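Local coordinates for maternal effect protein oskar (Drosophila melanogaster, PDB 5A4A) that probably binds RNA through its SGNH-hydrolase-like OSK domain, as part of its role as the inducer of the germ plasm in the fly, at residues I14-A20 / S54-V58; F25-D30 / T79-I85; V88-R92 / G182-Y187; N121-L125 / I138-N142. One frame throughout, in Å; residues are numbered along the deposited sequence.

Interaction 1 of 4, residues I14-A20 / S54-V58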
# COMPACT_ATOMS: atom_id res chain seq x y z
N ILE A 14 12.07 11.19 -5.24
CA ILE A 14 10.69 11.56 -5.06
C ILE A 14 10.62 12.94 -4.44
O ILE A 14 11.59 13.41 -3.82
CB ILE A 14 9.90 10.50 -4.26
CG1 ILE A 14 10.49 10.33 -2.85
CG2 ILE A 14 9.91 9.17 -5.01
CD1 ILE A 14 9.68 9.35 -2.01
N ASN A 15 9.49 13.60 -4.63
CA ASN A 15 9.32 14.99 -4.22
C ASN A 15 7.87 15.21 -3.83
O ASN A 15 6.96 14.88 -4.60
CB ASN A 15 9.71 15.91 -5.37
CG ASN A 15 9.70 17.38 -5.00
OD1 ASN A 15 9.03 17.80 -4.06
ND2 ASN A 15 10.45 18.17 -5.75
N SER A 16 7.65 15.77 -2.64
CA SER A 16 6.29 15.97 -2.15
C SER A 16 5.46 16.95 -3.00
O SER A 16 4.24 17.01 -2.86
CB SER A 16 6.31 16.41 -0.68
OG SER A 16 6.84 17.71 -0.55
N ASP A 17 6.11 17.71 -3.87
CA ASP A 17 5.38 18.62 -4.76
C ASP A 17 4.48 17.89 -5.75
O ASP A 17 3.45 18.42 -6.16
CB ASP A 17 6.35 19.53 -5.54
CG ASP A 17 6.93 20.63 -4.68
OD1 ASP A 17 6.38 20.90 -3.59
OD2 ASP A 17 7.94 21.23 -5.09
N TYR A 18 4.86 16.66 -6.12
CA TYR A 18 4.18 15.90 -7.16
C TYR A 18 3.89 14.45 -6.77
O TYR A 18 2.95 13.85 -7.28
CB TYR A 18 5.03 15.89 -8.44
CG TYR A 18 5.40 17.26 -8.93
CD1 TYR A 18 4.46 18.07 -9.55
CD2 TYR A 18 6.69 17.75 -8.78
CE1 TYR A 18 4.79 19.34 -10.01
CE2 TYR A 18 7.03 19.02 -9.23
CZ TYR A 18 6.08 19.80 -9.84
OH TYR A 18 6.40 21.06 -10.30
N ASP A 19 4.72 13.89 -5.90
CA ASP A 19 4.57 12.48 -5.54
C ASP A 19 3.72 12.27 -4.29
O ASP A 19 3.49 13.20 -3.52
CB ASP A 19 5.95 11.82 -5.35
CG ASP A 19 6.76 11.80 -6.64
OD1 ASP A 19 6.22 11.45 -7.70
OD2 ASP A 19 7.95 12.16 -6.58
N ALA A 20 3.23 11.04 -4.11
CA ALA A 20 2.29 10.74 -3.04
C ALA A 20 2.95 10.89 -1.68
O ALA A 20 3.88 10.16 -1.36
CB ALA A 20 1.73 9.33 -3.20
N SER A 54 2.80 7.28 -8.53
CA SER A 54 3.14 8.59 -8.02
C SER A 54 4.04 8.31 -6.84
O SER A 54 3.58 7.78 -5.84
CB SER A 54 1.89 9.32 -7.52
OG SER A 54 2.22 10.60 -7.01
N GLY A 55 5.32 8.63 -6.97
CA GLY A 55 6.28 8.30 -5.93
C GLY A 55 6.35 6.80 -5.70
O GLY A 55 6.48 6.02 -6.64
N LEU A 56 6.25 6.40 -4.43
CA LEU A 56 6.32 4.99 -4.06
C LEU A 56 4.96 4.30 -4.09
O LEU A 56 4.83 3.15 -3.66
CB LEU A 56 6.99 4.84 -2.68
CG LEU A 56 8.36 5.51 -2.56
CD1 LEU A 56 8.89 5.38 -1.13
CD2 LEU A 56 9.36 4.92 -3.55
N CYS A 57 3.93 4.99 -4.59
CA CYS A 57 2.64 4.35 -4.85
C CYS A 57 2.55 3.95 -6.31
O CYS A 57 2.51 4.81 -7.18
CB CYS A 57 1.48 5.31 -4.51
SG CYS A 57 1.28 5.55 -2.72
N VAL A 58 2.50 2.65 -6.56
CA VAL A 58 2.54 2.11 -7.93
C VAL A 58 1.43 1.09 -8.14
O VAL A 58 1.27 0.17 -7.34
CB VAL A 58 3.90 1.40 -8.18
CG1 VAL A 58 3.99 0.89 -9.63
CG2 VAL A 58 5.09 2.32 -7.84
O HOH W 1 5.63 8.23 -2.35

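Interaction 2 of 4, residues F25-D30 / T79-I85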
# COMPACT_ATOMS: atom_id res chain seq x y z
N PHE A 25 5.19 12.57 5.13
CA PHE A 25 5.64 11.19 5.01
C PHE A 25 5.43 10.68 3.59
O PHE A 25 4.32 10.74 3.07
CB PHE A 25 4.82 10.27 5.92
CG PHE A 25 4.98 10.54 7.40
CD1 PHE A 25 6.02 9.98 8.12
CD2 PHE A 25 4.05 11.32 8.07
CE1 PHE A 25 6.15 10.21 9.48
CE2 PHE A 25 4.18 11.56 9.43
CZ PHE A 25 5.22 11.00 10.13
N PRO A 26 6.49 10.13 2.96
CA PRO A 26 6.23 9.45 1.68
C PRO A 26 5.26 8.29 1.90
O PRO A 26 5.30 7.67 2.96
CB PRO A 26 7.61 8.91 1.28
CG PRO A 26 8.60 9.79 2.01
CD PRO A 26 7.91 10.10 3.33
N LEU A 27 4.40 8.04 0.93
CA LEU A 27 3.47 6.91 0.95
C LEU A 27 3.98 5.85 0.02
O LEU A 27 4.31 6.13 -1.13
CB LEU A 27 2.10 7.35 0.46
CG LEU A 27 1.31 8.27 1.37
CD1 LEU A 27 0.09 8.77 0.63
CD2 LEU A 27 0.90 7.52 2.62
N MET A 28 4.01 4.61 0.49
CA MET A 28 4.34 3.49 -0.39
C MET A 28 3.18 2.51 -0.43
O MET A 28 2.68 2.11 0.61
CB MET A 28 5.61 2.77 0.06
CG MET A 28 5.95 1.58 -0.83
SD MET A 28 7.65 1.02 -0.67
CE MET A 28 7.66 0.28 0.97
N GLY A 29 2.74 2.14 -1.62
CA GLY A 29 1.59 1.25 -1.70
C GLY A 29 1.20 0.97 -3.13
O GLY A 29 1.96 1.27 -4.03
N ASP A 30 0.01 0.41 -3.31
CA ASP A 30 -0.49 0.03 -4.63
C ASP A 30 -1.63 0.97 -5.08
O ASP A 30 -1.67 2.12 -4.65
CB ASP A 30 -0.91 -1.45 -4.61
CG ASP A 30 -1.87 -1.78 -3.49
OD1 ASP A 30 -2.82 -1.00 -3.27
OD2 ASP A 30 -1.69 -2.82 -2.82
N THR A 79 14.42 8.45 7.18
CA THR A 79 13.14 8.78 6.54
C THR A 79 12.07 7.78 6.94
O THR A 79 12.29 6.58 6.86
CB THR A 79 13.26 8.82 5.00
OG1 THR A 79 14.17 9.86 4.63
CG2 THR A 79 11.90 9.11 4.36
N GLN A 80 10.92 8.29 7.38
CA GLN A 80 9.78 7.45 7.74
C GLN A 80 8.81 7.37 6.57
O GLN A 80 8.42 8.40 6.01
CB GLN A 80 9.06 7.98 8.98
CG GLN A 80 9.91 7.98 10.24
CD GLN A 80 9.27 8.78 11.36
OE1 GLN A 80 8.50 8.25 12.16
NE2 GLN A 80 9.60 10.06 11.43
N ILE A 81 8.43 6.15 6.21
CA ILE A 81 7.55 5.92 5.07
C ILE A 81 6.28 5.21 5.52
O ILE A 81 6.35 4.19 6.19
CB ILE A 81 8.27 5.03 4.01
CG1 ILE A 81 9.58 5.68 3.55
CG2 ILE A 81 7.34 4.71 2.82
CD1 ILE A 81 10.41 4.81 2.59
N ILE A 82 5.12 5.75 5.15
CA ILE A 82 3.86 5.07 5.47
C ILE A 82 3.58 4.01 4.41
O ILE A 82 3.49 4.32 3.22
CB ILE A 82 2.68 6.07 5.60
CG1 ILE A 82 2.95 7.06 6.75
CG2 ILE A 82 1.37 5.32 5.85
CD1 ILE A 82 1.91 8.18 6.89
N VAL A 83 3.42 2.77 4.85
CA VAL A 83 3.34 1.62 3.94
C VAL A 83 1.99 0.92 3.98
O VAL A 83 1.48 0.60 5.06
CB VAL A 83 4.42 0.58 4.31
CG1 VAL A 83 4.33 -0.64 3.38
CG2 VAL A 83 5.81 1.22 4.24
N ASN A 84 1.40 0.70 2.81
CA ASN A 84 0.23 -0.17 2.69
C ASN A 84 0.50 -1.14 1.54
O ASN A 84 0.38 -0.77 0.37
CB ASN A 84 -1.04 0.64 2.41
CG ASN A 84 -2.29 -0.23 2.38
OD1 ASN A 84 -2.83 -0.53 1.30
ND2 ASN A 84 -2.75 -0.65 3.55
N ILE A 85 0.89 -2.36 1.87
CA ILE A 85 1.39 -3.27 0.87
C ILE A 85 0.93 -4.71 1.16
O ILE A 85 0.87 -5.13 2.32
CB ILE A 85 2.95 -3.16 0.78
CG1 ILE A 85 3.49 -3.67 -0.57
CG2 ILE A 85 3.64 -3.85 1.96
CD1 ILE A 85 3.13 -2.78 -1.75
O HOH W 2 -2.26 0.62 -1.29
O HOH W 3 -2.27 -3.05 -0.21

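Interaction 3 of 4, residues V88-R92 / G182-Y187. With SO4 (sulfate ion), chain D.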
# COMPACT_ATOMS: atom_id res chain seq x y z
N VAL A 88 -1.99 -6.60 -3.51
CA VAL A 88 -1.74 -7.15 -4.84
C VAL A 88 -1.30 -8.61 -4.74
O VAL A 88 -1.78 -9.46 -5.50
CB VAL A 88 -0.70 -6.33 -5.64
CG1 VAL A 88 -0.51 -6.93 -7.04
CG2 VAL A 88 -1.14 -4.88 -5.77
N ASP A 89 -0.40 -8.91 -3.80
CA ASP A 89 0.01 -10.29 -3.55
C ASP A 89 -1.20 -11.18 -3.30
O ASP A 89 -1.29 -12.29 -3.83
CB ASP A 89 0.94 -10.39 -2.34
CG ASP A 89 2.25 -9.64 -2.54
OD1 ASP A 89 2.23 -8.40 -2.43
OD2 ASP A 89 3.29 -10.29 -2.78
N ILE A 90 -2.12 -10.70 -2.47
CA ILE A 90 -3.30 -11.48 -2.12
C ILE A 90 -4.21 -11.65 -3.33
O ILE A 90 -4.66 -12.75 -3.60
CB ILE A 90 -4.05 -10.87 -0.92
CG1 ILE A 90 -3.20 -11.08 0.34
CG2 ILE A 90 -5.43 -11.51 -0.76
CD1 ILE A 90 -3.81 -10.57 1.62
N MET A 91 -4.44 -10.57 -4.06
CA MET A 91 -5.26 -10.65 -5.28
C MET A 91 -4.67 -11.57 -6.36
O MET A 91 -5.42 -12.20 -7.12
CB MET A 91 -5.55 -9.26 -5.85
CG MET A 91 -6.28 -8.36 -4.87
SD MET A 91 -6.40 -6.64 -5.38
CE MET A 91 -7.59 -6.83 -6.70
N ARG A 92 -3.34 -11.64 -6.45
CA ARG A 92 -2.68 -12.49 -7.43
C ARG A 92 -2.63 -13.94 -6.97
O ARG A 92 -2.16 -14.82 -7.70
CB ARG A 92 -1.25 -12.01 -7.73
CG ARG A 92 -1.18 -10.74 -8.54
CD ARG A 92 0.27 -10.33 -8.85
NE ARG A 92 0.29 -9.04 -9.54
CZ ARG A 92 1.39 -8.37 -9.87
NH1 ARG A 92 2.59 -8.85 -9.59
NH2 ARG A 92 1.27 -7.20 -10.49
N GLY A 182 -1.61 -1.95 -13.51
CA GLY A 182 -0.55 -2.87 -13.11
C GLY A 182 -1.02 -4.26 -12.72
O GLY A 182 -0.21 -5.08 -12.28
N SER A 183 -2.31 -4.53 -12.89
CA SER A 183 -2.86 -5.83 -12.51
C SER A 183 -4.15 -6.15 -13.28
O SER A 183 -4.90 -5.25 -13.62
CB SER A 183 -3.12 -5.88 -11.00
OG SER A 183 -3.78 -7.07 -10.62
N LYS A 184 -4.41 -7.44 -13.51
CA LYS A 184 -5.61 -7.84 -14.24
C LYS A 184 -6.83 -8.07 -13.34
O LYS A 184 -7.94 -8.20 -13.84
CB LYS A 184 -5.34 -9.10 -15.07
CG LYS A 184 -5.13 -10.35 -14.22
CD LYS A 184 -4.92 -11.58 -15.10
CE LYS A 184 -4.79 -12.84 -14.27
NZ LYS A 184 -3.54 -12.84 -13.47
N GLU A 185 -6.63 -8.11 -12.02
CA GLU A 185 -7.76 -8.29 -11.12
C GLU A 185 -8.52 -6.98 -10.97
O GLU A 185 -7.92 -5.91 -10.95
CB GLU A 185 -7.30 -8.74 -9.72
CG GLU A 185 -6.96 -10.21 -9.61
CD GLU A 185 -5.64 -10.56 -10.25
OE1 GLU A 185 -4.68 -9.77 -10.12
OE2 GLU A 185 -5.56 -11.63 -10.90
N PRO A 186 -9.84 -7.06 -10.82
CA PRO A 186 -10.66 -5.85 -10.69
C PRO A 186 -10.57 -5.29 -9.28
O PRO A 186 -10.50 -6.04 -8.29
CB PRO A 186 -12.08 -6.35 -10.96
CG PRO A 186 -12.04 -7.81 -10.56
CD PRO A 186 -10.65 -8.29 -10.90
N TYR A 187 -10.60 -3.96 -9.19
CA TYR A 187 -10.45 -3.26 -7.91
C TYR A 187 -11.75 -2.55 -7.58
O TYR A 187 -12.34 -1.92 -8.46
CB TYR A 187 -9.34 -2.21 -8.03
CG TYR A 187 -7.95 -2.77 -7.85
CD1 TYR A 187 -7.44 -3.73 -8.72
CD2 TYR A 187 -7.15 -2.34 -6.80
CE1 TYR A 187 -6.17 -4.24 -8.54
CE2 TYR A 187 -5.87 -2.85 -6.62
CZ TYR A 187 -5.39 -3.79 -7.48
OH TYR A 187 -4.12 -4.29 -7.29
S SO4 D . -1.77 -9.70 -12.13
O1 SO4 D . -2.64 -10.78 -11.68
O2 SO4 D . -2.16 -9.25 -13.47
O3 SO4 D . -1.83 -8.60 -11.17
O4 SO4 D . -0.39 -10.19 -12.19

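Interaction 4 of 4, residues N121-L125 / I138-N142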
# COMPACT_ATOMS: atom_id res chain seq x y z
N ASN A 121 -2.32 -1.82 8.07
CA ASN A 121 -2.74 -3.15 7.64
C ASN A 121 -3.63 -3.04 6.39
O ASN A 121 -3.81 -1.95 5.84
CB ASN A 121 -3.38 -3.96 8.78
CG ASN A 121 -4.67 -3.35 9.31
OD1 ASN A 121 -5.19 -2.38 8.77
ND2 ASN A 121 -5.19 -3.94 10.38
N LEU A 122 -4.17 -4.15 5.93
CA LEU A 122 -4.91 -4.12 4.66
C LEU A 122 -6.40 -3.88 4.87
O LEU A 122 -7.03 -4.55 5.69
CB LEU A 122 -4.72 -5.42 3.88
CG LEU A 122 -3.28 -5.82 3.58
CD1 LEU A 122 -3.26 -7.00 2.61
CD2 LEU A 122 -2.53 -4.62 3.00
N ALA A 123 -6.95 -2.94 4.12
CA ALA A 123 -8.40 -2.78 4.05
C ALA A 123 -9.03 -4.03 3.45
O ALA A 123 -8.39 -4.75 2.67
CB ALA A 123 -8.75 -1.54 3.20
N PRO A 124 -10.29 -4.31 3.81
CA PRO A 124 -11.00 -5.42 3.15
C PRO A 124 -11.06 -5.15 1.65
O PRO A 124 -11.15 -3.99 1.24
CB PRO A 124 -12.40 -5.34 3.76
CG PRO A 124 -12.52 -3.92 4.28
CD PRO A 124 -11.15 -3.57 4.75
N LEU A 125 -10.99 -6.20 0.84
CA LEU A 125 -11.18 -6.07 -0.60
C LEU A 125 -12.67 -6.24 -0.87
O LEU A 125 -13.20 -7.36 -0.83
CB LEU A 125 -10.35 -7.13 -1.34
CG LEU A 125 -8.84 -6.99 -1.12
CD1 LEU A 125 -8.08 -8.18 -1.69
CD2 LEU A 125 -8.32 -5.69 -1.72
N ILE A 138 -6.47 -12.17 4.26
CA ILE A 138 -6.38 -10.79 4.72
C ILE A 138 -6.33 -10.79 6.25
O ILE A 138 -5.52 -10.08 6.85
CB ILE A 138 -7.59 -9.96 4.25
CG1 ILE A 138 -7.48 -9.70 2.74
CG2 ILE A 138 -7.67 -8.64 5.00
CD1 ILE A 138 -8.61 -8.86 2.22
N TYR A 139 -7.20 -11.58 6.87
CA TYR A 139 -7.22 -11.72 8.32
C TYR A 139 -5.87 -12.18 8.88
O TYR A 139 -5.36 -11.59 9.83
CB TYR A 139 -8.35 -12.69 8.72
CG TYR A 139 -8.21 -13.29 10.10
CD1 TYR A 139 -8.39 -12.51 11.24
CD2 TYR A 139 -7.92 -14.63 10.26
CE1 TYR A 139 -8.26 -13.07 12.50
CE2 TYR A 139 -7.81 -15.19 11.51
CZ TYR A 139 -7.98 -14.40 12.63
OH TYR A 139 -7.85 -14.96 13.87
N ARG A 140 -5.29 -13.22 8.29
CA ARG A 140 -4.02 -13.75 8.79
C ARG A 140 -2.83 -12.84 8.49
O ARG A 140 -1.95 -12.67 9.32
CB ARG A 140 -3.76 -15.16 8.25
CG ARG A 140 -4.79 -16.15 8.76
CD ARG A 140 -4.56 -17.56 8.25
NE ARG A 140 -5.63 -18.40 8.79
CZ ARG A 140 -5.59 -19.02 9.97
NH1 ARG A 140 -4.50 -18.99 10.73
NH2 ARG A 140 -6.64 -19.72 10.35
N PHE A 141 -2.81 -12.25 7.30
CA PHE A 141 -1.70 -11.36 6.97
C PHE A 141 -1.70 -10.13 7.88
O PHE A 141 -0.64 -9.67 8.32
CB PHE A 141 -1.73 -10.96 5.50
CG PHE A 141 -0.60 -10.05 5.10
CD1 PHE A 141 0.72 -10.45 5.26
CD2 PHE A 141 -0.85 -8.79 4.58
CE1 PHE A 141 1.77 -9.62 4.91
CE2 PHE A 141 0.19 -7.95 4.22
CZ PHE A 141 1.50 -8.36 4.38
N ASN A 142 -2.90 -9.62 8.17
CA ASN A 142 -3.01 -8.46 9.05
C ASN A 142 -2.53 -8.79 10.45
O ASN A 142 -1.87 -7.97 11.08
CB ASN A 142 -4.44 -7.91 9.09
CG ASN A 142 -4.78 -7.07 7.87
OD1 ASN A 142 -3.91 -6.76 7.07
ND2 ASN A 142 -6.04 -6.67 7.75
O HOH W 4 -3.30 -5.79 11.81

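Interaction 1 of 4, residues I14-A20 / S54-V58
Gly-55 is the unusual element here, a residue with positive phi (60°) packed against the side chain of Asp-19. Gly-55 CA and Asp-19 CA lie 4.5 Å apart, and a CB on the glycine would run into Asp-19 CB. The carboxylate of Asp-19 lies alongside the glycine, and its OD1 takes a weak, strongly bent bond from Gly-55 N (3.0 Å, 120° at the hydrogen). Its other oxygen, OD2, turns back to its own segment and accepts from Asn-15 N at 2.9 Å through the anti lone pair, while Arg-46 adds a salt bridge to OD1. With an alanine at Asp-19 the salt bridge to Arg-46 is lost, and Asn-15 N would probably be left without this acceptor. Gly-55 belongs to a type II' beta turn from Ser-54 to Cys-57, the tight reversal between strands 53-54 and 56-58 at the margin of the sheet, and the loop that leads into strand 21-22 packs against it. On one flank of the turn the CG2 branch of Ile-14 rests on Gly-55 CA, and its CD1 meets Leu-56 CG at 4.1 Å, the two side chains crossing at about a right angle. On another, Ala-20 CB touches Cys-57 SG at 3.8 Å, where both side chains also touch helix 31-40. Ser-54 OG, anti to its backbone nitrogen (chi1 -180°), is bound to Arg-44 O and sits 3.1 Å from Ala-20 N. A water joins the segments, donating to Ala-20 O and accepting from Leu-56 N, each at 2.8 Å.

Interaction 2 of 4, residues F25-D30 / T79-I85
Met-28 and Ile-82 lie in the tightly packed middle of this contact, where strands 25-29 and 80-84 run parallel. Met-28 N gives its hydrogen to Ile-82 O at 2.8 Å in a nearly straight bond, and Ile-82 N and Asn-84 N reach Pro-26 O and Met-28 O on either side. On one face Leu-27 and Ile-82 point the same way, CD2 of the leucine against CB of the isoleucine at 3.8 Å; on the other Met-28 bends at chi3 (71°), which brings its CE to Val-83 CG2 at 3.9 Å, and it also packs on Ala-66 and Leu-70 of helix 63-71. These are neighbouring parallel strands at the core of the mixed sheet of an SGNH-hydrolase-like alpha/beta fold. Toward its start the contact is more open to solvent. The Phe-25 ring lies beside Gln-80, with the glutamine amide turned 82° to it, Gln-80 O at the ring edge in plane, and Gln-80 CB 3.7 Å from CE1; Phe-25 CB meets Ile-82 CD1 at 3.7 Å. With an alanine at Phe-25, Gln-80 would probably lose the surface it lies along and Ile-82 CD1 the ring carbons beside it. At the far end water takes over: one molecule accepts from Asp-30 N at 3.0 Å, a second donates to Asp-30 OD2 at 2.7 Å and to OD1 of Asn-84, whose ND2 is hydrogen-bonded to Thr-120 OG1. Asp-30 OD1 caps helix 31-40 at Phe-32 N.

Interaction 3 of 4, residues V88-R92 / G182-Y187
Residues 88-91 of helix 87-91, with Arg-92 N bonded to Val-88 O, face an irregular run at 182-187, Met-91 CA lying 6.8 Å from Glu-185 CA. Met-91 fills the interface. Bent at chi3 (72°), it lays its methyl over one face of the Tyr-187 ring, CE 3.8 Å from the centroid, with SD over the same ring: a Met-aromatic contact. The same CE meets Glu-185 CB at 3.6 Å, and Val-88 CG2 touches the OH of the tyrosine, whose ring Phe-32 also meets. The contact thus joins the short helix after strand 80-84 of the SGNH-hydrolase-like fold to the loop before helix 192-204; on the exposed side, by Arg-92 and Lys-184, it forms an anion site. A sulfate, probably from the crystallisation liquor, sits there: Arg-92 NE donates to O3 at 2.7 Å, Lys-184 N to O2 at 2.9 Å, and Lys-184 NZ to O1. Extended from CG to NE, the arginine passes the sulfate, whose O4 lies over one face of its guanidinium, while Gly-182 O takes a weak bond from NH2 at the edge. Glu-185 OE1 comes within 2.8 Å of sulfate O1, and OE2 forms a weak salt bridge with Lys-184 NZ.

Interaction 4 of 4, residues N121-L125 / I138-N142
The loop that follows strand 116-120 of the SGNH-hydrolase-like fold turns here against helix 132-148, at the start of the beta-alpha-beta crossover that runs from strand 116-120 through this helix to strand 154-155. Asn-142 grips this loop with both ends of its amide, closing a ring with one backbone residue. Its OD1 accepts from Leu-122 N at 2.9 Å, nearly straight at the hydrogen (169°) though the donor is tilted 32° from the carbonyl plane. Its ND2 gives a hydrogen to Leu-122 O at 3.1 Å, close to the amide plane of Asn-142 and on a lone pair of the leucine carbonyl. Two bonds to one residue fix the rotation of the amide and satisfy both polar groups of Leu-122's backbone. Asn-121 stacks on this amide, the planes 23° apart, with its CB 3.3 Å from Asn-142 OD1; its own OD1 is taken up by the backbone of Ile-157 and His-158. Beyond these bonds the packing is apolar. Leu-122 sends CD1 to the edge of the Phe-141 ring, 3.6 Å from CD2, and that ring also meets Phe-103 edge-to-face. Ile-138, one helical turn before Asn-142, extends CD1 to Leu-125 CG at 3.8 Å, beside Ile-90 of helix 87-91. A water also bridges the asparagine pair, accepting from Asn-121 ND2 at 3.0 Å and donating to Asn-142 O at 2.7 Å.

Interactions 1 and 2 share the sheet: strand 56-58 of the first and strand 80-84 of the second both pair with strand 25-29, their centres lie about 10 Å apart, and their segments alternate along the chain. Interaction 3 follows directly from strand 80-84 through helix 87-91 and touches interaction 2 where Asp-30 packs on Val-88. Interaction 4 is nested in the loop that interaction 3 closes; their centres are about 14 Å apart, with Ile-90 and Met-91 packing on Leu-122, Leu-125 and Ile-138. Interactions 1 and 4, their centres about 24 Å apart, lie on opposite sides of the chain's centre, so the contacts together span the OSK domain from sheet margin to flanking helix.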